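Side-chain contacts in DUF3256 domain-containing protein (Porphyromonas gingivalis W83, PDB 2P3P), which is of unknown function but can bind magnesium, and is probably anchored to the membrane in its full-length form: residues R127-F132 against T136-Y141; A148-S153 against Q170-T175; M19-S22 against V27-E30; N33-R38 against V59-N64; I107-T112 against Y195-G200. All coordinates share one frame; numbering follows the deposited sequence. Where two conformers were deposited one is given.

Interaction 1: R127-F132 against T136-Y141; sequences RIEDFF and TDRQSY
Glu129 and Arg138 tie together two folded pieces of one surface loop: a short 3-10 turn over residues 128-131 and a type I beta turn from Asp137 to Ser140. The charged contacts form a three-membered salt-bridge network. Arg138, whose chain runs extended from CG to NE, donates from NH2 to Glu129 OE1 at 3.3 Å with an N-H...O angle of only 137°, a long, bent bond. Carboxylate and guanidinium planes stand nearly perpendicular, so they do not meet as a two-pronged, coplanar pair. Water 1 helps to close the gap, giving a hydrogen to Glu129 OE1 (2.9 Å) and taking one from Arg138 NE (3.0 Å). Arg127 contributes charge alone: Glu129 OE2 sits over the face of its guanidinium, 3.5 Å from NE, with no N-H aimed at it. Flanked by two arginines, the carboxylate probably stays ionised.

The packing contacts gather on Phe132. Arg138 NH2 approaches the edge of the ring, 3.7 Å from CD2, so no cation-pi stack forms. Thr136 CG2 meets the same CD2 at 3.8 Å, while its OG1 bonds to Leu133 O; a beta-branched threonine can thus offer a methyl to the ring and a hydroxyl to the backbone. Phe187 makes an edge-to-face pair with Phe132.

Within the beta turn, Asp137 bends back as an Asx turn, OD1 accepting from Gln139 N at 2.9 Å.

Interaction 2: A148-S153 against Q170-T175; sequences ASLTPS and QTVTET
A chi1 of 174° turns CG1 of Val172 to the far side of CB from the backbone N and leaves CG2 beside that N, spreading the two methyls over the curled backbone of 148-153: CG1 reaches Ser149 O at 3.5 Å, and CG2 comes within 3.8 Å of Ser153 CA and also touches the carbonyl oxygens of Leu150 and Pro152. Leu150 sets out from its backbone away from Val172, but its branch turns back enough for CD2 to lie 4.3 Å from Val172 CG1. A compact, branched valine suits this place, where one short side chain must fill a bend built mostly of backbone atoms.

Polar bonds hold both walls in shape. On one side Ser153 OG donates to Leu150 O at 2.7 Å, closing the bend that contains the cis peptide before Pro152. On the other, Gln170 folds back over its own chain: its OE1 accepts from Thr173 N in the carbonyl plane, on a lone pair, at 3.1 Å, and more weakly from Val172 N, while NE2 donates to Thr173 OG1 (2.9 Å) and to Ser189 O. Thr175 grips Val172 O twice, with its backbone N at 2.8 Å and with its hydroxyl. Water 2 donates to Thr175 OG1 and, weakly, to Ser149 O across the contact. Ser149 binds magnesium in a structure of this protein, although no ion is bound here.

Residues 148-153 lead from helix 141-146 into strand 155-159. Segment 170-175 leaves the adjacent antiparallel strand 165-170, with Thr171 and Tyr154 bonded through their backbones where the pair ends.

Interaction 3: M19-S22 against V27-E30; sequences MPES and VTME
Met19 meets Met29 through its backbone: the Met29 CE methyl lies 3.3 Å from Met19 O, a carbonyl oxygen that also accepts a hydrogen bond from Arg32. Both residues are selenomethionines in the crystal. Bends at chi2 and chi3 in Met29 swing its methyl back over the approaching chain, something this flexible, unbranched side chain does readily. Pro20, next along, directs its CB away and touches through CA, 4.2 Å from the same CE.

Glu21 carries the contact. A chi1 of -175° and an extended chain beyond CG lay it alongside Thr28 and bring OE1 to Met29 N at 2.9 Å. The N-H...O angle is 148°, and the amide meets the oxygen from well above the carboxylate plane. Nearer the backbone, Glu21 CG passes Val27 O at 3.9 Å. Another carboxylate stands close, with Glu30 OE1 4.3 Å from Glu21 OE1; water 3 donates to both oxygens, which would ease their repulsion. An acid is well chosen here, since the first amides of a helix have no carbonyl partner within it, and the positive end of its dipole would probably stabilise negative charge.

Thr28 is the N-cap of helix 29-39. Its hydroxyl caps a backbone N in the first turn while Glu31 OE1 accepts from Thr28 N, a capping box to which Glu21 adds, from outside the helix, an acceptor for the first helical amide.

Interaction 4: N33-R38 against V59-N64; sequences NDLCRR and VTFLLN
Leu35 sets one methyl squarely on the ring of Phe61, where helix 29-39 packs against strand 58-64 of the large antiparallel sheet. This is a CH-pi contact of nearly ideal form: Leu35 CD2 stands 3.8 Å from the ring centroid and only 5° off the ring normal, so that all six ring carbons lie at similar distances from it. The other methyl, CD1, lies out toward the rim, 4.0 Å from Phe61 CD2. Leu63 meets the leucine tip to tip, its CD1 being 4.0 Å from Leu35 CD2. A forked leucine suits the spot because its branches can touch a flat ring and a second aliphatic group together. Chi2 of Leu35, at 91°, lies away from the staggered positions, which suggests that the fit is bought with some torsional strain.

Phe61 and Leu63 are two residues apart on the strand and therefore project from the same face of the sheet, toward the helix. Backbone hydrogen bonds pair Phe61 with Ala49 and Leu63 with His47 on strand 47-52, and the side chain of Leu35 also touches Ala49. Ile70 and Ile68 of strand 67-72 flank Phe61 and Leu63 respectively; Val27 adds to the packing on Phe61, and Phe16 of helix 11-18 to that on Leu63.

On the helix, away from the strand, lie the charged residues. Arg37 and Asp34, one turn apart, form a salt bridge in which Arg37 NH1 donates to Asp34 OD1 at 2.7 Å, nearly straight at 163° and within the guanidinium plane.

Interaction 5: I107-T112 against Y195-G200; sequences IDFYTT and YRWQSG
Phe109 reaches Trp197 with the outer rim of its ring. From CB, chi1 of -69° places CG beside the backbone N and anti to the carbonyl carbon, sending the ring out from strand 104-111. CE1 makes the closest approach, 3.8 Å from Trp197 CZ3 and 3.9 Å from Trp197 CH2. At the tip, CZ lies 4.2 Å from the same CZ3. The two flat groups are nearly parallel, their planes 16° apart, yet neither covers the other: the centroids of the phenyl and the six-membered indole ring are 5.9 Å apart, and the rings meet rim to rim.

The pair bridges two antiparallel sheets, since Phe109 belongs to the seven-stranded one and Trp197, on strand 193-197, to the four-stranded one. Large aromatics suit such a junction because they can span the 13.1 Å between Phe109 CA and Trp197 CA. Phe122 stacks on Phe109, while Phe202 packs edge-to-face on Trp197 and also touches Phe109.

Trp197 keeps its one polar atom satisfied inside this apolar setting by donating from NE1 to Pro84 O. Gly200, at a positive phi of 75°, carries the backbone close over the indole, its C 3.5 Å above the plane toward the rim.

The five contacts spread along an elongated chain. Interactions 3 and 4 share helix 29-39 at one end, with centres 12 Å apart, and touch where Val27 packs on Phe61 and Val59. Interactions 1 and 2 lie at the other end, also 12 Å apart between centres, and touch through Phe131 and Ile128 against Gln170 and Ser153. About 44 Å separates the centre of interaction 1 from those of interactions 3 and 4. Interaction 5 lies between the two groups, its strand 104-111 sharing a sheet with strand 58-64 of interaction 4; interactions 1 and 2 are nested in the loop it closes, whereas 3 and 4 precede it. The aromatic junction thus links the helix-covered sheet to the lobe containing Ser149.

Interaction 1: R127-F132 against T136-Y141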
# COMPACT_ATOMS: atom_id res chain seq x y z
N ARG A 127 8.74 -9.56 -9.56
CA ARG A 127 8.82 -9.38 -11.01
C ARG A 127 7.48 -9.75 -11.61
O ARG A 127 6.71 -10.52 -11.01
CB ARG A 127 9.90 -10.28 -11.64
CG ARG A 127 11.32 -9.98 -11.17
CD ARG A 127 12.35 -10.99 -11.67
NE ARG A 127 12.25 -11.24 -13.12
CZ ARG A 127 13.20 -11.75 -13.88
NH1 ARG A 127 12.98 -11.92 -15.17
NH2 ARG A 127 14.39 -12.07 -13.38
N ILE A 128 7.21 -9.25 -12.81
CA ILE A 128 5.94 -9.57 -13.43
C ILE A 128 5.83 -11.09 -13.66
O ILE A 128 4.73 -11.64 -13.70
CB ILE A 128 5.69 -8.77 -14.73
CG1 ILE A 128 4.23 -8.87 -15.17
CG2 ILE A 128 6.62 -9.25 -15.89
CD1 ILE A 128 3.19 -8.38 -14.16
N GLU A 129 6.97 -11.79 -13.82
CA GLU A 129 6.91 -13.22 -14.11
C GLU A 129 6.35 -14.03 -12.96
O GLU A 129 5.88 -15.17 -13.16
CB GLU A 129 8.28 -13.81 -14.56
CG GLU A 129 9.37 -13.86 -13.47
CD GLU A 129 10.62 -14.64 -13.89
OE1 GLU A 129 10.67 -15.22 -15.02
OE2 GLU A 129 11.55 -14.68 -13.05
N ASP A 130 6.45 -13.47 -11.75
CA ASP A 130 5.82 -14.07 -10.57
C ASP A 130 4.31 -14.23 -10.68
O ASP A 130 3.72 -14.98 -9.89
CB ASP A 130 6.20 -13.29 -9.32
CG ASP A 130 7.70 -13.31 -9.07
OD1 ASP A 130 8.36 -14.31 -9.42
OD2 ASP A 130 8.20 -12.32 -8.53
N PHE A 131 3.70 -13.55 -11.65
CA PHE A 131 2.25 -13.55 -11.83
C PHE A 131 1.88 -14.42 -13.04
O PHE A 131 0.71 -14.45 -13.48
CB PHE A 131 1.74 -12.12 -12.04
CG PHE A 131 1.89 -11.23 -10.85
CD1 PHE A 131 0.88 -11.15 -9.89
CD2 PHE A 131 3.05 -10.51 -10.64
CE1 PHE A 131 1.01 -10.35 -8.77
CE2 PHE A 131 3.19 -9.72 -9.51
CZ PHE A 131 2.15 -9.65 -8.57
N PHE A 132 2.87 -15.16 -13.55
CA PHE A 132 2.59 -16.01 -14.70
C PHE A 132 1.93 -17.32 -14.28
O PHE A 132 2.23 -17.89 -13.22
CB PHE A 132 3.87 -16.32 -15.50
CG PHE A 132 4.46 -15.15 -16.25
CD1 PHE A 132 3.85 -13.88 -16.30
CD2 PHE A 132 5.65 -15.34 -16.92
CE1 PHE A 132 4.44 -12.84 -17.00
CE2 PHE A 132 6.26 -14.30 -17.62
CZ PHE A 132 5.66 -13.06 -17.66
N THR A 136 4.20 -21.35 -18.64
CA THR A 136 4.33 -20.23 -19.55
C THR A 136 5.51 -20.38 -20.50
O THR A 136 6.62 -20.64 -20.05
CB THR A 136 4.48 -18.94 -18.76
OG1 THR A 136 3.20 -18.69 -18.17
CG2 THR A 136 4.91 -17.81 -19.70
N ASP A 137 5.24 -20.25 -21.81
CA ASP A 137 6.27 -20.35 -22.86
C ASP A 137 6.67 -18.93 -23.29
O ASP A 137 5.91 -18.21 -23.95
CB ASP A 137 5.74 -21.16 -24.05
CG ASP A 137 6.75 -21.33 -25.15
OD1 ASP A 137 7.93 -20.90 -24.97
OD2 ASP A 137 6.40 -21.93 -26.19
N ARG A 138 7.88 -18.54 -22.94
CA ARG A 138 8.41 -17.22 -23.33
C ARG A 138 8.73 -17.08 -24.81
O ARG A 138 9.19 -16.01 -25.24
CB ARG A 138 9.62 -16.87 -22.45
CG ARG A 138 9.21 -16.63 -20.99
CD ARG A 138 10.32 -16.87 -19.99
NE ARG A 138 9.81 -16.69 -18.64
CZ ARG A 138 9.18 -17.62 -17.92
NH1 ARG A 138 8.95 -18.87 -18.39
NH2 ARG A 138 8.77 -17.29 -16.70
N GLN A 139 8.58 -18.14 -25.60
CA GLN A 139 8.69 -17.99 -27.08
C GLN A 139 7.35 -18.15 -27.77
O GLN A 139 7.29 -18.25 -29.00
CB GLN A 139 9.73 -18.94 -27.67
CG GLN A 139 11.13 -18.79 -27.08
CD GLN A 139 11.81 -17.51 -27.55
OE1 GLN A 139 12.27 -16.71 -26.74
NE2 GLN A 139 11.87 -17.32 -28.87
N SER A 140 6.27 -18.20 -27.01
CA SER A 140 4.93 -18.33 -27.59
C SER A 140 4.49 -17.04 -28.27
O SER A 140 4.91 -15.96 -27.88
CB SER A 140 3.86 -18.71 -26.56
OG SER A 140 3.62 -17.70 -25.60
N TYR A 141 3.66 -17.18 -29.30
CA TYR A 141 3.10 -16.05 -29.98
C TYR A 141 2.45 -15.11 -28.98
O TYR A 141 2.66 -13.89 -28.99
CB TYR A 141 2.08 -16.56 -31.00
CG TYR A 141 1.74 -15.57 -32.08
CD1 TYR A 141 2.24 -15.73 -33.38
CD2 TYR A 141 0.92 -14.47 -31.80
CE1 TYR A 141 1.93 -14.80 -34.38
CE2 TYR A 141 0.64 -13.54 -32.77
CZ TYR A 141 1.14 -13.71 -34.05
OH TYR A 141 0.79 -12.78 -35.02
O HOH W 1 10.86 -14.03 -17.61

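Interaction 2: A148-S153 against Q170-T175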
# COMPACT_ATOMS: atom_id res chain seq x y z
N ALA A 148 5.97 -6.44 -24.65
CA ALA A 148 6.24 -5.00 -24.48
C ALA A 148 5.14 -4.27 -23.68
O ALA A 148 5.40 -3.17 -23.14
CB ALA A 148 6.48 -4.35 -25.82
N SER A 149 3.95 -4.87 -23.56
CA SER A 149 2.89 -4.29 -22.77
C SER A 149 2.96 -4.68 -21.26
O SER A 149 2.17 -4.17 -20.45
CB SER A 149 1.53 -4.61 -23.36
OG SER A 149 1.35 -3.88 -24.56
N LEU A 150 3.89 -5.56 -20.91
CA LEU A 150 4.01 -6.09 -19.55
C LEU A 150 4.72 -5.09 -18.63
O LEU A 150 4.65 -5.24 -17.42
CB LEU A 150 4.77 -7.44 -19.57
CG LEU A 150 4.02 -8.67 -20.09
CD1 LEU A 150 4.95 -9.88 -20.10
CD2 LEU A 150 2.75 -8.97 -19.29
N THR A 151 5.37 -4.09 -19.23
CA THR A 151 6.11 -3.06 -18.49
C THR A 151 5.65 -1.69 -19.00
O THR A 151 5.65 -1.48 -20.21
CB THR A 151 7.63 -3.25 -18.72
OG1 THR A 151 8.04 -4.53 -18.23
CG2 THR A 151 8.43 -2.16 -18.03
N PRO A 152 5.29 -0.74 -18.12
CA PRO A 152 5.46 -0.71 -16.65
C PRO A 152 4.60 -1.74 -15.95
O PRO A 152 3.44 -1.92 -16.29
CB PRO A 152 5.06 0.73 -16.27
CG PRO A 152 5.21 1.49 -17.50
CD PRO A 152 4.80 0.57 -18.59
N SER A 153 5.19 -2.43 -14.98
CA SER A 153 4.51 -3.52 -14.35
C SER A 153 3.77 -3.01 -13.11
O SER A 153 4.13 -3.32 -11.97
CB SER A 153 5.48 -4.63 -14.00
OG SER A 153 6.16 -5.08 -15.16
N GLN A 170 -1.00 -7.74 -9.74
CA GLN A 170 -0.63 -7.01 -10.94
C GLN A 170 -1.85 -6.33 -11.51
O GLN A 170 -2.96 -6.87 -11.53
CB GLN A 170 0.16 -7.87 -11.97
CG GLN A 170 -0.56 -9.12 -12.55
CD GLN A 170 -1.54 -8.77 -13.66
OE1 GLN A 170 -1.47 -7.69 -14.23
NE2 GLN A 170 -2.51 -9.64 -13.89
N THR A 171 -1.66 -5.10 -11.95
CA THR A 171 -2.75 -4.35 -12.56
C THR A 171 -2.41 -4.05 -14.02
O THR A 171 -3.00 -3.13 -14.60
CB THR A 171 -3.10 -3.08 -11.79
OG1 THR A 171 -1.93 -2.28 -11.62
CG2 THR A 171 -3.66 -3.37 -10.38
N VAL A 172 -1.50 -4.83 -14.62
CA VAL A 172 -1.20 -4.75 -16.05
C VAL A 172 -2.39 -5.23 -16.93
O VAL A 172 -2.71 -4.64 -17.97
CB VAL A 172 0.11 -5.58 -16.39
CG1 VAL A 172 0.36 -5.63 -17.88
CG2 VAL A 172 1.33 -5.04 -15.65
N THR A 173 -2.99 -6.34 -16.55
CA THR A 173 -4.04 -6.91 -17.37
C THR A 173 -5.12 -5.89 -17.72
O THR A 173 -5.53 -5.80 -18.87
CB THR A 173 -4.69 -8.14 -16.75
OG1 THR A 173 -3.69 -9.15 -16.54
CG2 THR A 173 -5.80 -8.68 -17.70
N GLU A 174 -5.55 -5.08 -16.76
CA GLU A 174 -6.57 -4.05 -17.07
C GLU A 174 -6.10 -2.97 -18.06
O GLU A 174 -6.93 -2.37 -18.74
CB GLU A 174 -7.14 -3.44 -15.81
CG GLU A 174 -6.15 -2.68 -14.97
CD GLU A 174 -6.67 -2.50 -13.57
OE1 GLU A 174 -6.55 -3.45 -12.76
OE2 GLU A 174 -7.26 -1.41 -13.31
N THR A 175 -4.79 -2.79 -18.19
CA THR A 175 -4.22 -1.82 -19.15
C THR A 175 -4.24 -2.29 -20.62
O THR A 175 -4.15 -1.47 -21.53
CB THR A 175 -2.78 -1.40 -18.74
OG1 THR A 175 -1.85 -2.47 -18.91
CG2 THR A 175 -2.74 -0.89 -17.28
O HOH W 2 -0.55 -2.31 -21.44

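Interaction 3: M19-S22 against V27-E30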
# COMPACT_ATOMS: atom_id res chain seq x y z
N MSE A 19 3.63 12.69 13.71
CA MSE A 19 4.17 12.65 12.34
C MSE A 19 4.39 14.10 11.86
O MSE A 19 3.50 14.92 11.99
CB MSE A 19 3.18 11.93 11.44
CG MSE A 19 3.60 11.75 9.98
SE MSE A 19 2.17 10.85 9.01
CE MSE A 19 0.85 12.26 9.20
N PRO A 20 5.60 14.43 11.37
CA PRO A 20 5.81 15.78 10.86
C PRO A 20 4.88 16.03 9.66
O PRO A 20 4.68 15.14 8.79
CB PRO A 20 7.28 15.77 10.39
CG PRO A 20 7.96 14.64 11.16
CD PRO A 20 6.82 13.60 11.31
N GLU A 21 4.32 17.23 9.59
CA GLU A 21 3.51 17.61 8.43
C GLU A 21 4.25 17.38 7.10
O GLU A 21 3.64 16.96 6.10
CB GLU A 21 3.10 19.09 8.55
CG GLU A 21 2.17 19.54 7.45
CD GLU A 21 1.63 20.96 7.66
OE1 GLU A 21 1.43 21.40 8.81
OE2 GLU A 21 1.38 21.62 6.65
N SER A 22 5.55 17.70 7.06
CA SER A 22 6.35 17.57 5.83
C SER A 22 6.44 16.14 5.37
O SER A 22 6.49 15.91 4.19
CB SER A 22 7.74 18.18 5.99
OG SER A 22 8.40 18.39 4.73
N VAL A 27 -2.97 17.01 5.18
CA VAL A 27 -3.66 17.99 6.02
C VAL A 27 -2.59 18.71 6.81
O VAL A 27 -1.45 18.21 6.92
CB VAL A 27 -4.70 17.35 7.02
CG1 VAL A 27 -5.91 16.72 6.30
CG2 VAL A 27 -4.04 16.34 7.99
N THR A 28 -2.92 19.85 7.39
CA THR A 28 -1.93 20.56 8.22
C THR A 28 -1.77 19.85 9.55
O THR A 28 -2.60 19.01 9.91
CB THR A 28 -2.34 22.03 8.50
OG1 THR A 28 -3.60 22.03 9.17
CG2 THR A 28 -2.45 22.84 7.21
N MSE A 29 -0.73 20.21 10.30
CA MSE A 29 -0.50 19.60 11.62
C MSE A 29 -1.70 19.88 12.53
O MSE A 29 -2.20 18.99 13.24
CB MSE A 29 0.79 20.16 12.24
CG MSE A 29 1.06 19.70 13.66
SE MSE A 29 1.39 17.77 13.69
CE MSE A 29 3.31 17.76 13.58
N GLU A 30 -2.16 21.11 12.48
CA GLU A 30 -3.29 21.56 13.27
C GLU A 30 -4.61 20.87 12.88
O GLU A 30 -5.35 20.47 13.75
CB GLU A 30 -3.40 23.09 13.20
CG GLU A 30 -2.12 23.79 13.67
CD GLU A 30 -1.26 24.32 12.52
OE1 GLU A 30 -1.04 23.58 11.51
OE2 GLU A 30 -0.82 25.49 12.65
O HOH W 3 0.92 23.97 9.75

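Interaction 4: N33-R38 against V59-N64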
# COMPACT_ATOMS: atom_id res chain seq x y z
N ASN A 33 -4.14 17.25 14.31
CA ASN A 33 -4.23 17.12 15.75
C ASN A 33 -5.63 17.55 16.24
O ASN A 33 -6.10 17.03 17.25
CB ASN A 33 -3.03 17.77 16.46
CG ASN A 33 -1.92 16.74 16.77
OD1 ASN A 33 -1.23 16.24 15.86
ND2 ASN A 33 -1.83 16.35 18.04
N ASP A 34 -6.32 18.41 15.49
CA ASP A 34 -7.74 18.75 15.80
C ASP A 34 -8.68 17.56 15.43
O ASP A 34 -9.59 17.23 16.18
CB ASP A 34 -8.20 20.09 15.15
CG ASP A 34 -7.50 21.36 15.75
OD1 ASP A 34 -6.93 21.35 16.87
OD2 ASP A 34 -7.53 22.43 15.09
N LEU A 35 -8.44 16.88 14.30
CA LEU A 35 -9.18 15.66 13.93
C LEU A 35 -9.09 14.57 14.99
O LEU A 35 -10.06 13.92 15.36
CB LEU A 35 -8.62 15.07 12.62
CG LEU A 35 -8.89 13.59 12.28
CD1 LEU A 35 -10.17 13.44 11.45
CD2 LEU A 35 -7.71 13.00 11.48
N CYS A 36 -7.86 14.30 15.41
CA CYS A 36 -7.62 13.33 16.46
C CYS A 36 -8.28 13.73 17.79
O CYS A 36 -8.81 12.86 18.47
CB CYS A 36 -6.13 13.14 16.66
SG CYS A 36 -5.40 12.20 15.30
N ARG A 37 -8.24 15.01 18.14
CA ARG A 37 -8.95 15.50 19.33
C ARG A 37 -10.45 15.23 19.31
O ARG A 37 -11.01 14.79 20.33
CB ARG A 37 -8.69 16.99 19.61
CG ARG A 37 -9.10 17.35 21.01
CD ARG A 37 -8.69 18.75 21.46
NE ARG A 37 -7.28 19.02 21.21
CZ ARG A 37 -6.78 19.58 20.10
NH1 ARG A 37 -7.58 19.92 19.09
NH2 ARG A 37 -5.47 19.79 19.99
N ARG A 38 -11.10 15.46 18.18
CA ARG A 38 -12.53 15.14 18.06
C ARG A 38 -12.77 13.63 18.09
O ARG A 38 -13.84 13.18 18.55
CB ARG A 38 -13.10 15.74 16.76
CG ARG A 38 -12.98 17.24 16.68
CD ARG A 38 -13.72 17.81 15.48
NE ARG A 38 -13.17 17.32 14.22
CZ ARG A 38 -12.21 17.92 13.51
NH1 ARG A 38 -11.80 17.36 12.37
NH2 ARG A 38 -11.66 19.08 13.89
N VAL A 59 -10.15 15.05 2.19
CA VAL A 59 -9.46 13.91 2.75
C VAL A 59 -10.44 13.16 3.64
O VAL A 59 -11.13 13.79 4.43
CB VAL A 59 -8.22 14.39 3.56
CG1 VAL A 59 -7.37 13.20 4.00
CG2 VAL A 59 -7.37 15.38 2.73
N THR A 60 -10.56 11.84 3.46
CA THR A 60 -11.29 11.00 4.41
C THR A 60 -10.34 10.14 5.21
O THR A 60 -9.33 9.62 4.68
CB THR A 60 -12.31 10.12 3.68
OG1 THR A 60 -11.61 9.21 2.84
CG2 THR A 60 -13.22 11.00 2.82
N PHE A 61 -10.67 9.92 6.47
CA PHE A 61 -9.86 9.13 7.37
C PHE A 61 -10.66 7.98 7.94
O PHE A 61 -11.83 8.17 8.31
CB PHE A 61 -9.39 10.00 8.55
CG PHE A 61 -8.46 11.12 8.17
CD1 PHE A 61 -7.10 10.93 8.18
CD2 PHE A 61 -8.96 12.35 7.80
CE1 PHE A 61 -6.24 11.97 7.84
CE2 PHE A 61 -8.10 13.38 7.47
CZ PHE A 61 -6.74 13.16 7.48
N LEU A 62 -10.06 6.79 7.97
CA LEU A 62 -10.46 5.71 8.83
C LEU A 62 -9.37 5.56 9.89
O LEU A 62 -8.24 5.26 9.56
CB LEU A 62 -10.61 4.39 8.07
CG LEU A 62 -11.71 4.39 7.00
CD1 LEU A 62 -11.74 3.02 6.34
CD2 LEU A 62 -13.06 4.75 7.59
N LEU A 63 -9.74 5.83 11.14
CA LEU A 63 -8.82 5.84 12.28
C LEU A 63 -9.13 4.66 13.21
O LEU A 63 -10.15 4.63 13.85
CB LEU A 63 -8.93 7.16 13.06
CG LEU A 63 -8.67 8.44 12.25
CD1 LEU A 63 -9.03 9.65 13.11
CD2 LEU A 63 -7.24 8.57 11.75
N ASN A 64 -8.21 3.70 13.25
CA ASN A 64 -8.32 2.54 14.11
C ASN A 64 -6.98 2.38 14.89
O ASN A 64 -5.94 2.82 14.44
CB ASN A 64 -8.67 1.31 13.22
CG ASN A 64 -8.85 0.02 14.00
OD1 ASN A 64 -7.90 -0.49 14.61
ND2 ASN A 64 -10.06 -0.53 13.96

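Interaction 5: I107-T112 against Y195-G200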
# COMPACT_ATOMS: atom_id res chain seq x y z
N ILE A 107 5.45 1.06 -1.18
CA ILE A 107 5.56 0.70 0.23
C ILE A 107 6.79 1.45 0.79
O ILE A 107 7.93 1.32 0.28
CB ILE A 107 5.73 -0.81 0.46
CG1 ILE A 107 4.69 -1.63 -0.28
CG2 ILE A 107 5.65 -1.14 1.96
CD1 ILE A 107 4.90 -3.11 -0.13
N ASP A 108 6.54 2.27 1.82
CA ASP A 108 7.56 3.00 2.55
C ASP A 108 7.65 2.41 3.97
O ASP A 108 6.67 1.93 4.53
CB ASP A 108 7.23 4.51 2.58
CG ASP A 108 7.26 5.14 1.22
OD1 ASP A 108 8.24 4.88 0.49
OD2 ASP A 108 6.32 5.89 0.88
N PHE A 109 8.86 2.43 4.53
CA PHE A 109 9.11 2.08 5.94
C PHE A 109 9.76 3.21 6.67
O PHE A 109 10.61 3.92 6.10
CB PHE A 109 9.94 0.83 6.07
CG PHE A 109 9.22 -0.40 5.64
CD1 PHE A 109 8.62 -1.24 6.57
CD2 PHE A 109 9.15 -0.72 4.28
CE1 PHE A 109 7.98 -2.38 6.14
CE2 PHE A 109 8.51 -1.87 3.85
CZ PHE A 109 7.94 -2.69 4.75
N TYR A 110 9.35 3.41 7.93
CA TYR A 110 9.94 4.41 8.82
C TYR A 110 10.21 3.83 10.18
O TYR A 110 9.54 2.86 10.61
CB TYR A 110 9.02 5.61 9.05
CG TYR A 110 8.60 6.37 7.85
CD1 TYR A 110 9.21 7.57 7.51
CD2 TYR A 110 7.57 5.91 7.08
CE1 TYR A 110 8.78 8.28 6.38
CE2 TYR A 110 7.13 6.59 6.02
CZ TYR A 110 7.70 7.77 5.66
OH TYR A 110 7.16 8.35 4.53
N THR A 111 11.13 4.44 10.90
CA THR A 111 11.17 4.19 12.35
C THR A 111 9.92 4.81 13.00
O THR A 111 9.21 5.60 12.37
CB THR A 111 12.41 4.80 13.01
OG1 THR A 111 12.29 6.23 13.00
CG2 THR A 111 13.70 4.38 12.27
N THR A 112 9.65 4.47 14.25
CA THR A 112 8.50 5.09 14.96
C THR A 112 8.69 6.60 15.21
O THR A 112 7.74 7.29 15.61
CB THR A 112 8.16 4.33 16.25
OG1 THR A 112 9.35 4.07 16.99
CG2 THR A 112 7.50 2.99 15.95
N TYR A 195 2.21 -12.35 0.99
CA TYR A 195 3.44 -12.24 1.76
C TYR A 195 3.08 -12.09 3.25
O TYR A 195 2.06 -11.50 3.63
CB TYR A 195 4.22 -11.00 1.29
CG TYR A 195 4.89 -11.10 -0.08
CD1 TYR A 195 6.26 -11.25 -0.17
CD2 TYR A 195 4.16 -10.95 -1.29
CE1 TYR A 195 6.89 -11.36 -1.39
CE2 TYR A 195 4.78 -11.04 -2.52
CZ TYR A 195 6.15 -11.22 -2.59
OH TYR A 195 6.81 -11.33 -3.80
N ARG A 196 3.95 -12.62 4.09
CA ARG A 196 3.75 -12.60 5.52
C ARG A 196 5.00 -11.96 6.13
O ARG A 196 6.13 -12.22 5.72
CB ARG A 196 3.56 -14.03 6.04
CG ARG A 196 3.11 -14.08 7.47
CD ARG A 196 2.71 -15.50 7.90
NE ARG A 196 2.68 -15.53 9.35
CZ ARG A 196 2.91 -16.60 10.13
NH1 ARG A 196 3.20 -17.79 9.60
NH2 ARG A 196 2.85 -16.47 11.46
N TRP A 197 4.78 -11.10 7.10
CA TRP A 197 5.85 -10.47 7.86
C TRP A 197 6.42 -11.48 8.85
O TRP A 197 5.71 -11.99 9.74
CB TRP A 197 5.29 -9.28 8.59
CG TRP A 197 6.28 -8.43 9.33
CD1 TRP A 197 6.45 -8.39 10.66
CD2 TRP A 197 7.16 -7.44 8.78
NE1 TRP A 197 7.38 -7.45 10.98
CE2 TRP A 197 7.82 -6.83 9.85
CE3 TRP A 197 7.41 -6.98 7.49
CZ2 TRP A 197 8.78 -5.82 9.67
CZ3 TRP A 197 8.37 -5.98 7.31
CH2 TRP A 197 9.03 -5.42 8.39
N GLN A 198 7.69 -11.78 8.69
CA GLN A 198 8.33 -12.81 9.45
C GLN A 198 9.72 -12.30 9.73
O GLN A 198 10.50 -12.07 8.80
CB GLN A 198 8.36 -14.13 8.66
CG GLN A 198 6.98 -14.78 8.45
CD GLN A 198 6.95 -15.93 7.44
OE1 GLN A 198 7.96 -16.28 6.83
NE2 GLN A 198 5.78 -16.54 7.27
N SER A 199 10.01 -12.09 11.01
CA SER A 199 11.31 -11.63 11.47
C SER A 199 11.81 -10.43 10.68
O SER A 199 12.89 -10.46 10.06
CB SER A 199 12.33 -12.78 11.42
OG SER A 199 12.58 -13.17 10.08
N GLY A 200 10.99 -9.38 10.70
CA GLY A 200 11.39 -8.07 10.22
C GLY A 200 11.45 -7.94 8.71
O GLY A 200 12.17 -7.07 8.22